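PDB 4I4C: UPF0255 protein frsA from Vibrio vulnificus, which belongs to the alpha/beta-hydrolase clan and probably hydrolyses carboxylic esters to an alcohol and a carboxylate. Local coordinates for residues A[225-235]-A[244-255]. Numbering follows the deposited sequence.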
ATOM      1  N   LEU A 225      10.736   6.510   6.177  1.00 19.64           N
ATOM      2  CA  LEU A 225       9.797   7.616   6.193  1.00 20.28           C
ATOM      3  C   LEU A 225       8.623   7.237   5.315  1.00 24.17           C
ATOM      4  O   LEU A 225       8.733   7.256   4.097  1.00 17.12           O
ATOM      5  CB  LEU A 225      10.467   8.882   5.670  1.00 17.50           C
ATOM      6  CG  LEU A 225       9.632  10.156   5.655  1.00 28.32           C
ATOM      7  CD1 LEU A 225       9.168  10.480   7.065  1.00 33.65           C
ATOM      8  CD2 LEU A 225      10.446  11.304   5.085  1.00 23.55           C
ATOM      9  N   THR A 226       7.505   6.853   5.930  1.00 23.14           N
ATOM     10  CA  THR A 226       6.344   6.411   5.158  1.00 18.06           C
ATOM     11  C   THR A 226       5.481   7.579   4.687  1.00 27.08           C
ATOM     12  O   THR A 226       5.348   8.594   5.372  1.00 27.45           O
ATOM     13  CB  THR A 226       5.490   5.400   5.936  1.00 18.24           C
ATOM     14  OG1 THR A 226       5.050   5.989   7.164  1.00 18.51           O
ATOM     15  CG2 THR A 226       6.313   4.155   6.253  1.00 14.54           C
ATOM     16  N   VAL A 227       4.911   7.428   3.495  1.00 19.78           N
ATOM     17  CA  VAL A 227       4.055   8.442   2.909  1.00 21.84           C
ATOM     18  C   VAL A 227       2.917   7.743   2.169  1.00 21.57           C
ATOM     19  O   VAL A 227       3.135   6.703   1.537  1.00 18.86           O
ATOM     20  CB  VAL A 227       4.832   9.323   1.889  1.00 19.17           C
ATOM     21  CG1 VAL A 227       3.946  10.451   1.390  1.00 23.41           C
ATOM     22  CG2 VAL A 227       6.112   9.895   2.498  1.00 18.01           C
ATOM     23  N   ASP A 228       1.712   8.306   2.269  1.00 21.10           N
ATOM     24  CA  ASP A 228       0.565   7.890   1.467  1.00 25.23           C
ATOM     25  C   ASP A 228       0.500   8.633   0.121  1.00 20.78           C
ATOM     26  O   ASP A 228       0.568   9.866   0.076  1.00 23.61           O
ATOM     27  CB  ASP A 228      -0.734   8.159   2.236  1.00 23.70           C
ATOM     28  CG  ASP A 228      -0.967   7.175   3.384  1.00 20.96           C
ATOM     29  OD1 ASP A 228      -0.914   5.949   3.143  1.00 16.95           O
ATOM     30  OD2 ASP A 228      -1.207   7.636   4.526  1.00 19.28           O
ATOM     31  N   MET A 229       0.352   7.878  -0.965  1.00 21.47           N
ATOM     32  CA  MET A 229       0.098   8.436  -2.298  1.00 18.46           C
ATOM     33  C   MET A 229      -1.115   9.362  -2.249  1.00 15.76           C
ATOM     34  O   MET A 229      -1.985   9.186  -1.394  1.00 19.99           O
ATOM     35  CB  MET A 229      -0.208   7.307  -3.291  1.00 20.57           C
ATOM     36  CG  MET A 229       0.950   6.394  -3.608  1.00 25.77           C
ATOM     37  SD  MET A 229       2.063   7.217  -4.758  1.00 42.62           S
ATOM     38  CE  MET A 229       1.124   7.061  -6.279  1.00 53.00           C
ATOM     39  N   PRO A 230      -1.189  10.344  -3.162  1.00 17.88           N
ATOM     40  CA  PRO A 230      -2.387  11.202  -3.215  1.00 22.54           C
ATOM     41  C   PRO A 230      -3.680  10.383  -3.340  1.00 21.36           C
ATOM     42  O   PRO A 230      -3.691   9.444  -4.135  1.00 28.53           O
ATOM     43  CB  PRO A 230      -2.158  12.043  -4.476  1.00 21.65           C
ATOM     44  CG  PRO A 230      -0.677  12.086  -4.633  1.00 23.80           C
ATOM     45  CD  PRO A 230      -0.149  10.778  -4.110  1.00 20.72           C
ATOM     46  N   SER A 231      -4.705  10.737  -2.552  1.00 20.01           N
ATOM     47  CA  SER A 231      -6.049  10.102  -2.500  1.00 23.25           C
ATOM     48  C   SER A 231      -6.118   8.953  -1.502  1.00 27.91           C
ATOM     49  O   SER A 231      -7.204   8.439  -1.197  1.00 27.39           O
ATOM     50  CB  SER A 231      -6.538   9.621  -3.871  1.00 22.56           C
ATOM     51  OG  SER A 231      -5.838   8.452  -4.269  1.00 20.19           O
ATOM     52  N   VAL A 232      -4.950   8.556  -0.998  1.00 30.49           N
ATOM     53  CA  VAL A 232      -4.823   7.432  -0.074  1.00 19.76           C
ATOM     54  C   VAL A 232      -4.544   7.899   1.352  1.00 19.35           C
ATOM     55  O   VAL A 232      -3.677   8.751   1.570  1.00 20.13           O
ATOM     56  CB  VAL A 232      -3.655   6.505  -0.500  1.00 26.54           C
ATOM     57  CG1 VAL A 232      -3.411   5.418   0.546  1.00 26.53           C
ATOM     58  CG2 VAL A 232      -3.915   5.892  -1.865  1.00 21.77           C
ATOM     59  N   GLY A 233      -5.271   7.326   2.316  1.00 19.47           N
ATOM     60  CA  GLY A 233      -5.040   7.543   3.739  1.00 16.89           C
ATOM     61  C   GLY A 233      -4.990   8.988   4.195  1.00 16.64           C
ATOM     62  O   GLY A 233      -5.911   9.762   3.936  1.00 21.74           O
ATOM     63  N   TYR A 234      -3.901   9.348   4.872  1.00 24.47           N
ATOM     64  CA  TYR A 234      -3.642  10.726   5.304  1.00 24.32           C
ATOM     65  C   TYR A 234      -3.549  11.719   4.146  1.00 25.33           C
ATOM     66  O   TYR A 234      -3.610  12.934   4.357  1.00 26.03           O
ATOM     67  CB  TYR A 234      -2.322  10.799   6.080  1.00 31.37           C
ATOM     68  CG  TYR A 234      -2.389  10.388   7.529  1.00 30.58           C
ATOM     69  CD1 TYR A 234      -2.917  11.246   8.496  1.00 30.13           C
ATOM     70  CD2 TYR A 234      -1.884   9.158   7.947  1.00 27.58           C
ATOM     71  CE1 TYR A 234      -2.966  10.873   9.845  1.00 33.69           C
ATOM     72  CE2 TYR A 234      -1.935   8.778   9.286  1.00 29.97           C
ATOM     73  CZ  TYR A 234      -2.470   9.641  10.225  1.00 25.69           C
ATOM     74  OH  TYR A 234      -2.499   9.263  11.541  1.00 34.41           O
ATOM     75  N   SER A 235      -3.361  11.209   2.931  1.00 24.29           N
ATOM     76  CA  SER A 235      -3.291  12.064   1.759  1.00 26.09           C
ATOM     77  C   SER A 235      -4.592  12.040   0.967  1.00 29.64           C
ATOM     78  O   SER A 235      -4.616  12.421  -0.202  1.00 28.66           O
ATOM     79  CB  SER A 235      -2.122  11.648   0.868  1.00 24.29           C
ATOM     80  OG  SER A 235      -0.934  11.614   1.628  1.00 25.26           O
ATOM     81  N   TYR A 244       1.638  12.572  -9.850  1.00 34.30           N
ATOM     82  CA  TYR A 244       1.281  11.855  -8.631  1.00 29.39           C
ATOM     83  C   TYR A 244       2.489  11.592  -7.730  1.00 27.10           C
ATOM     84  O   TYR A 244       2.373  10.928  -6.701  1.00 34.33           O
ATOM     85  CB  TYR A 244       0.496  10.568  -8.945  1.00 24.44           C
ATOM     86  CG  TYR A 244       1.136   9.626  -9.953  1.00 22.54           C
ATOM     87  CD1 TYR A 244       0.551   9.397 -11.200  1.00 27.47           C
ATOM     88  CD2 TYR A 244       2.309   8.940  -9.649  1.00 26.74           C
ATOM     89  CE1 TYR A 244       1.142   8.525 -12.134  1.00 32.28           C
ATOM     90  CE2 TYR A 244       2.900   8.068 -10.567  1.00 33.50           C
ATOM     91  CZ  TYR A 244       2.317   7.864 -11.809  1.00 36.29           C
ATOM     92  OH  TYR A 244       2.911   6.993 -12.711  1.00 29.64           O
ATOM     93  N   SER A 245       3.644  12.129  -8.117  1.00 26.52           N
ATOM     94  CA  SER A 245       4.849  12.032  -7.294  1.00 27.36           C
ATOM     95  C   SER A 245       4.973  13.299  -6.446  1.00 28.97           C
ATOM     96  O   SER A 245       5.860  13.416  -5.596  1.00 24.43           O
ATOM     97  CB  SER A 245       6.094  11.847  -8.173  1.00 26.72           C
ATOM     98  OG  SER A 245       6.189  12.860  -9.163  1.00 28.54           O
ATOM     99  N   ARG A 246       4.049  14.223  -6.712  1.00 24.14           N
ATOM    100  CA  ARG A 246       3.886  15.529  -6.071  1.00 22.75           C
ATOM    101  C   ARG A 246       4.257  15.593  -4.587  1.00 20.31           C
ATOM    102  O   ARG A 246       5.041  16.441  -4.164  1.00 22.52           O
ATOM    103  CB  ARG A 246       2.403  15.906  -6.194  1.00 38.61           C
ATOM    104  CG  ARG A 246       2.092  17.356  -6.404  1.00 47.79           C
ATOM    105  CD  ARG A 246       0.762  17.500  -7.150  1.00 49.56           C
ATOM    106  NE  ARG A 246      -0.425  17.493  -6.288  1.00 44.51           N
ATOM    107  CZ  ARG A 246      -1.264  16.469  -6.153  1.00 38.83           C
ATOM    108  NH1 ARG A 246      -1.047  15.336  -6.813  1.00 44.35           N
ATOM    109  NH2 ARG A 246      -2.329  16.581  -5.357  1.00 29.23           N
ATOM    110  N   LEU A 247       3.641  14.721  -3.793  1.00 20.54           N
ATOM    111  CA  LEU A 247       3.771  14.787  -2.346  1.00 21.29           C
ATOM    112  C   LEU A 247       5.141  14.288  -1.905  1.00 24.51           C
ATOM    113  O   LEU A 247       5.737  14.815  -0.966  1.00 19.00           O
ATOM    114  CB  LEU A 247       2.647  13.978  -1.674  1.00 23.92           C
ATOM    115  CG  LEU A 247       1.192  14.261  -2.065  1.00 18.74           C
ATOM    116  CD1 LEU A 247       0.212  13.418  -1.215  1.00 17.19           C
ATOM    117  CD2 LEU A 247       0.849  15.730  -1.942  1.00 20.34           C
ATOM    118  N   HIS A 248       5.651  13.278  -2.600  1.00 26.63           N
ATOM    119  CA  HIS A 248       6.988  12.765  -2.307  1.00 25.65           C
ATOM    120  C   HIS A 248       8.101  13.781  -2.578  1.00 24.03           C
ATOM    121  O   HIS A 248       9.116  13.820  -1.865  1.00 21.12           O
ATOM    122  CB  HIS A 248       7.229  11.474  -3.081  1.00 28.11           C
ATOM    123  CG  HIS A 248       6.280  10.379  -2.710  1.00 23.26           C
ATOM    124  ND1 HIS A 248       5.072  10.198  -3.345  1.00 26.24           N
ATOM    125  CD2 HIS A 248       6.349   9.432  -1.747  1.00 26.94           C
ATOM    126  CE1 HIS A 248       4.444   9.171  -2.799  1.00 33.07           C
ATOM    127  NE2 HIS A 248       5.199   8.685  -1.831  1.00 28.99           N
ATOM    128  N   GLN A 249       7.905  14.602  -3.607  1.00 21.90           N
ATOM    129  CA  GLN A 249       8.882  15.622  -3.962  1.00 23.38           C
ATOM    130  C   GLN A 249       8.943  16.652  -2.848  1.00 23.11           C
ATOM    131  O   GLN A 249      10.025  17.112  -2.463  1.00 23.56           O
ATOM    132  CB  GLN A 249       8.493  16.287  -5.275  1.00 31.11           C
ATOM    133  CG  GLN A 249       9.397  17.424  -5.666  1.00 38.17           C
ATOM    134  CD  GLN A 249       9.611  17.472  -7.148  1.00 47.39           C
ATOM    135  OE1 GLN A 249       8.654  17.404  -7.926  1.00 50.46           O
ATOM    136  NE2 GLN A 249      10.873  17.565  -7.559  1.00 45.34           N
ATOM    137  N   ALA A 250       7.771  16.990  -2.325  1.00 21.04           N
ATOM    138  CA  ALA A 250       7.659  17.952  -1.234  1.00 22.41           C
ATOM    139  C   ALA A 250       8.246  17.369   0.039  1.00 21.21           C
ATOM    140  O   ALA A 250       8.889  18.079   0.808  1.00 23.01           O
ATOM    141  CB  ALA A 250       6.198  18.375  -1.014  1.00 23.80           C
ATOM    142  N   VAL A 251       8.018  16.081   0.270  1.00 20.15           N
ATOM    143  CA  VAL A 251       8.597  15.424   1.435  1.00 25.21           C
ATOM    144  C   VAL A 251      10.121  15.360   1.273  1.00 28.29           C
ATOM    145  O   VAL A 251      10.866  15.552   2.236  1.00 27.56           O
ATOM    146  CB  VAL A 251       8.020  14.006   1.662  1.00 18.79           C
ATOM    147  CG1 VAL A 251       8.808  13.283   2.732  1.00 25.67           C
ATOM    148  CG2 VAL A 251       6.541  14.069   2.069  1.00 18.59           C
ATOM    149  N   LEU A 252      10.584  15.110   0.048  1.00 26.35           N
ATOM    150  CA  LEU A 252      12.022  15.110  -0.238  1.00 26.26           C
ATOM    151  C   LEU A 252      12.631  16.487   0.031  1.00 26.34           C
ATOM    152  O   LEU A 252      13.646  16.607   0.726  1.00 28.42           O
ATOM    153  CB  LEU A 252      12.299  14.669  -1.681  1.00 25.00           C
ATOM    154  CG  LEU A 252      13.735  14.714  -2.221  1.00 29.21           C
ATOM    155  CD1 LEU A 252      14.671  13.805  -1.439  1.00 27.43           C
ATOM    156  CD2 LEU A 252      13.757  14.350  -3.703  1.00 27.19           C
ATOM    157  N   ASN A 253      11.994  17.528  -0.496  1.00 24.64           N
ATOM    158  CA  ASN A 253      12.482  18.889  -0.294  1.00 33.91           C
ATOM    159  C   ASN A 253      12.446  19.324   1.162  1.00 33.77           C
ATOM    160  O   ASN A 253      13.171  20.233   1.561  1.00 40.57           O
ATOM    161  CB  ASN A 253      11.700  19.880  -1.157  1.00 43.00           C
ATOM    162  CG  ASN A 253      11.936  19.670  -2.636  1.00 47.10           C
ATOM    163  OD1 ASN A 253      12.946  19.087  -3.040  1.00 45.79           O
ATOM    164  ND2 ASN A 253      11.003  20.144  -3.455  1.00 49.63           N
ATOM    165  N   GLU A 254      11.598  18.673   1.956  1.00 27.11           N
ATOM    166  CA  GLU A 254      11.503  18.975   3.377  1.00 31.31           C
ATOM    167  C   GLU A 254      12.646  18.352   4.211  1.00 37.89           C
ATOM    168  O   GLU A 254      12.966  18.841   5.303  1.00 33.37           O
ATOM    169  CB  GLU A 254      10.138  18.535   3.923  1.00 30.04           C
ATOM    170  CG  GLU A 254       9.905  18.909   5.379  1.00 40.58           C
ATOM    171  CD  GLU A 254       9.772  20.405   5.576  1.00 48.22           C
ATOM    172  OE1 GLU A 254       9.440  21.100   4.593  1.00 50.17           O
ATOM    173  OE2 GLU A 254       9.995  20.884   6.710  1.00 54.68           O
ATOM    174  N   LEU A 255      13.264  17.287   3.703  1.00 23.22           N
ATOM    175  CA  LEU A 255      14.313  16.595   4.464  1.00 34.63           C
ATOM    176  C   LEU A 255      15.514  17.486   4.821  1.00 35.54           C
ATOM    177  O   LEU A 255      16.260  17.184   5.760  1.00 39.96           O
ATOM    178  CB  LEU A 255      14.784  15.329   3.739  1.00 28.45           C
ATOM    179  CG  LEU A 255      13.742  14.215   3.563  1.00 30.51           C
ATOM    180  CD1 LEU A 255      14.363  13.005   2.878  1.00 28.41           C
ATOM    181  CD2 LEU A 255      13.112  13.817   4.895  1.00 25.54           C
TER
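With chi1 of H248 at -62°, its CG lies beside its own backbone N and the imidazole reaches back toward V227, whose CG1 stands opposite its backbone N (chi1 -175°). The two side chains pass in opposite directions: V227 CG1 sits off-centre over the ring, 4.3 Å from the centroid of the H248 imidazole in a CH-pi contact, while V227 CB is 3.8 Å from H248 NE2. That nitrogen is buried and hydrogen-bonded to S199 OG, which also bonds V227 O, so one hydroxyl ties the ring to the chain it packs on. At the neighbouring ring carbon, M229, bent at both chi2 and chi3, crosses H248 at about a right angle; its SD lies 3.7 Å from H248 CE1, an oblique sulfur-aromatic approach, and its CE touches Y244 CD2, the two side chains running side by side. P230 packs across Y244 to L247: P230 CD is 3.6 Å from Y244 O, and P230 CG meets L247 CG and CD1, with R246 NH1 close by. L247 CD1 touches both CB and OG of S235, 3.6 Å from S235 OG; S235 OG donates to D228 O at 2.8 Å from above the carbonyl plane, closing the loop upon itself. Farther along the helix, L225 CD2 presses tightly on V251 CG1 at 3.5 Å and also touches L255 CD2. No hydrogen bond links the two segments directly. The M229 side chain lies about 7 Å from the bound hexanoic acid, placing this packing near the ligand pocket. This is helix-on-sheet packing in an alpha/beta-hydrolase fold: helix 246-254 packs against L225 of strand 223-226 and the residues that follow it, with strands 167-175 and 178-186 touching L247 and helix 273-284 meeting M229 and H248.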